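Local structure of RNA-binding protein Unr (Drosophila melanogaster, 4QQB) at residues G19-C24 with D48-E53. The protein binds RNA, including the 3'-UTR of msl-2 transcripts through its first cold-shock domain, and regulates X-chromosome dosage compensation in both sexes. Numbering follows the deposited sequence.
Sequences GFIQCC and DPVEFE. With nucleotides of chain A.
Ile21 lays its CG2 methyl obliquely against the ring of Phe52, 3.7 Å from CE2, while its other branch runs on to Val50, where Ile21 CD1 meets Val50 CG2 at 3.8 Å. This division follows from the first torsion: with CG1 beside the backbone N (chi1 -77°) and CG2 anti to it, the two arms reach different residues of the crossing strand 49-53. Cys23 approaches the Phe52 ring in another way, at its edge and near its plane, with SG 3.5 Å from CZ and 4.7 Å from the ring centroid, a sulfur-aromatic contact. The two strand segments lie almost at right angles, 88° between directions and 8.8 Å between axes, and only side chains bridge them. Leu30 of strand 29-33 and Val68 of strand 63-70 also pack on Phe52, and Ile11 of strand 7-14 touches Ile21, so all five strands contribute to this buried core. Phe20, the residue just before Ile21, instead faces the RNA: the base of C13 of chain A lies over one ring face, its N3 3.3 Å from Phe20 CZ and offset toward the rim, and an adenine base also packs on this side chain. Replacing Phe20 by an alanine is likely to leave the cytosine without its aromatic platform and free to shift. Strands crossing over a shared apolar interior, with an aromatic turned outward to nucleobases, are characteristic of the OB-fold β-barrel of cold-shock domains, here the first one of Unr.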
# COMPACT_ATOMS: atom_id res chain seq x y z
N GLY E 19 4.37 3.56 -20.36
CA GLY E 19 4.86 3.28 -21.70
C GLY E 19 6.22 3.89 -21.95
O GLY E 19 6.83 4.50 -21.06
N PHE E 20 6.69 3.72 -23.18
CA PHE E 20 7.96 4.28 -23.59
C PHE E 20 7.84 4.98 -24.93
O PHE E 20 7.08 4.55 -25.80
CB PHE E 20 9.03 3.20 -23.62
CG PHE E 20 9.31 2.60 -22.28
CD1 PHE E 20 8.54 1.55 -21.80
CD2 PHE E 20 10.33 3.09 -21.49
CE1 PHE E 20 8.78 1.00 -20.56
CE2 PHE E 20 10.58 2.55 -20.25
CZ PHE E 20 9.81 1.49 -19.78
N ILE E 21 8.59 6.06 -25.07
CA ILE E 21 8.46 6.98 -26.19
C ILE E 21 9.80 7.20 -26.87
O ILE E 21 10.77 7.55 -26.20
CB ILE E 21 7.94 8.34 -25.69
CG1 ILE E 21 6.44 8.24 -25.40
CG2 ILE E 21 8.22 9.44 -26.70
CD1 ILE E 21 5.88 9.45 -24.68
N GLN E 22 9.87 7.00 -28.18
CA GLN E 22 11.05 7.40 -28.94
C GLN E 22 10.90 8.88 -29.25
O GLN E 22 9.92 9.30 -29.86
CB GLN E 22 11.23 6.60 -30.24
CG GLN E 22 12.37 5.57 -30.19
CD GLN E 22 13.73 6.17 -29.87
OE1 GLN E 22 14.62 5.47 -29.36
NE2 GLN E 22 13.91 7.45 -30.16
N CYS E 23 11.88 9.66 -28.79
CA CYS E 23 11.87 11.11 -28.99
C CYS E 23 12.35 11.45 -30.40
O CYS E 23 13.31 10.86 -30.90
CB CYS E 23 12.77 11.80 -27.97
SG CYS E 23 12.22 11.63 -26.25
N CYS E 24 11.68 12.41 -31.03
CA CYS E 24 12.02 12.79 -32.39
C CYS E 24 13.20 13.74 -32.41
O CYS E 24 14.23 13.44 -33.02
CB CYS E 24 10.81 13.42 -33.08
SG CYS E 24 9.44 12.26 -33.26
N ASP E 48 1.45 5.64 -32.38
CA ASP E 48 0.80 6.94 -32.21
C ASP E 48 1.83 8.03 -31.92
O ASP E 48 2.77 7.81 -31.16
CB ASP E 48 -0.24 6.90 -31.09
CG ASP E 48 -1.52 6.17 -31.50
OD1 ASP E 48 -2.00 6.38 -32.63
OD2 ASP E 48 -2.05 5.40 -30.67
N PRO E 49 1.68 9.20 -32.55
CA PRO E 49 2.61 10.30 -32.31
C PRO E 49 2.16 11.16 -31.14
O PRO E 49 0.96 11.39 -30.97
CB PRO E 49 2.55 11.09 -33.62
CG PRO E 49 1.16 10.88 -34.12
CD PRO E 49 0.66 9.57 -33.56
N VAL E 50 3.12 11.64 -30.34
CA VAL E 50 2.82 12.39 -29.12
C VAL E 50 3.73 13.59 -28.87
O VAL E 50 4.89 13.62 -29.31
CB VAL E 50 2.88 11.48 -27.88
CG1 VAL E 50 1.68 10.55 -27.83
CG2 VAL E 50 4.18 10.68 -27.85
N GLU E 51 3.17 14.57 -28.15
CA GLU E 51 3.89 15.77 -27.72
C GLU E 51 3.95 15.80 -26.19
O GLU E 51 2.97 15.48 -25.51
CB GLU E 51 3.18 17.03 -28.23
CG GLU E 51 3.99 18.31 -28.06
CD GLU E 51 3.35 19.50 -28.75
OE1 GLU E 51 4.10 20.36 -29.27
OE2 GLU E 51 2.10 19.58 -28.78
N PHE E 52 5.09 16.21 -25.66
CA PHE E 52 5.38 16.08 -24.24
C PHE E 52 6.56 16.95 -23.85
O PHE E 52 7.32 17.41 -24.70
CB PHE E 52 5.74 14.63 -23.94
CG PHE E 52 6.97 14.16 -24.67
CD1 PHE E 52 8.23 14.37 -24.15
CD2 PHE E 52 6.85 13.56 -25.91
CE1 PHE E 52 9.36 13.96 -24.85
CE2 PHE E 52 7.97 13.15 -26.61
CZ PHE E 52 9.23 13.35 -26.08
N GLU E 53 6.72 17.15 -22.54
CA GLU E 53 7.90 17.82 -22.01
C GLU E 53 8.79 16.78 -21.34
O GLU E 53 8.31 16.01 -20.52
CB GLU E 53 7.49 18.89 -21.00
CG GLU E 53 8.65 19.71 -20.45
CD GLU E 53 8.23 20.73 -19.40
OE1 GLU E 53 7.30 20.45 -18.61
OE2 GLU E 53 8.85 21.81 -19.36
P C A 13 10.97 -3.70 -15.47
OP1 C A 13 9.95 -3.95 -14.41
OP2 C A 13 12.28 -4.38 -15.38
O5' C A 13 10.35 -4.04 -16.90
C5' C A 13 8.92 -4.09 -17.11
C4' C A 13 8.60 -3.91 -18.58
O4' C A 13 9.06 -2.60 -19.03
C3' C A 13 9.24 -4.92 -19.52
O3' C A 13 8.38 -5.20 -20.62
C2' C A 13 10.48 -4.19 -20.01
O2' C A 13 10.99 -4.66 -21.23
C1' C A 13 9.94 -2.77 -20.13
N1 C A 13 11.00 -1.75 -20.03
C2 C A 13 11.41 -1.08 -21.19
O2 C A 13 10.86 -1.35 -22.26
N3 C A 13 12.39 -0.15 -21.10
C4 C A 13 12.96 0.11 -19.92
N4 C A 13 13.92 1.04 -19.88
C5 C A 13 12.56 -0.56 -18.73
C6 C A 13 11.59 -1.47 -18.83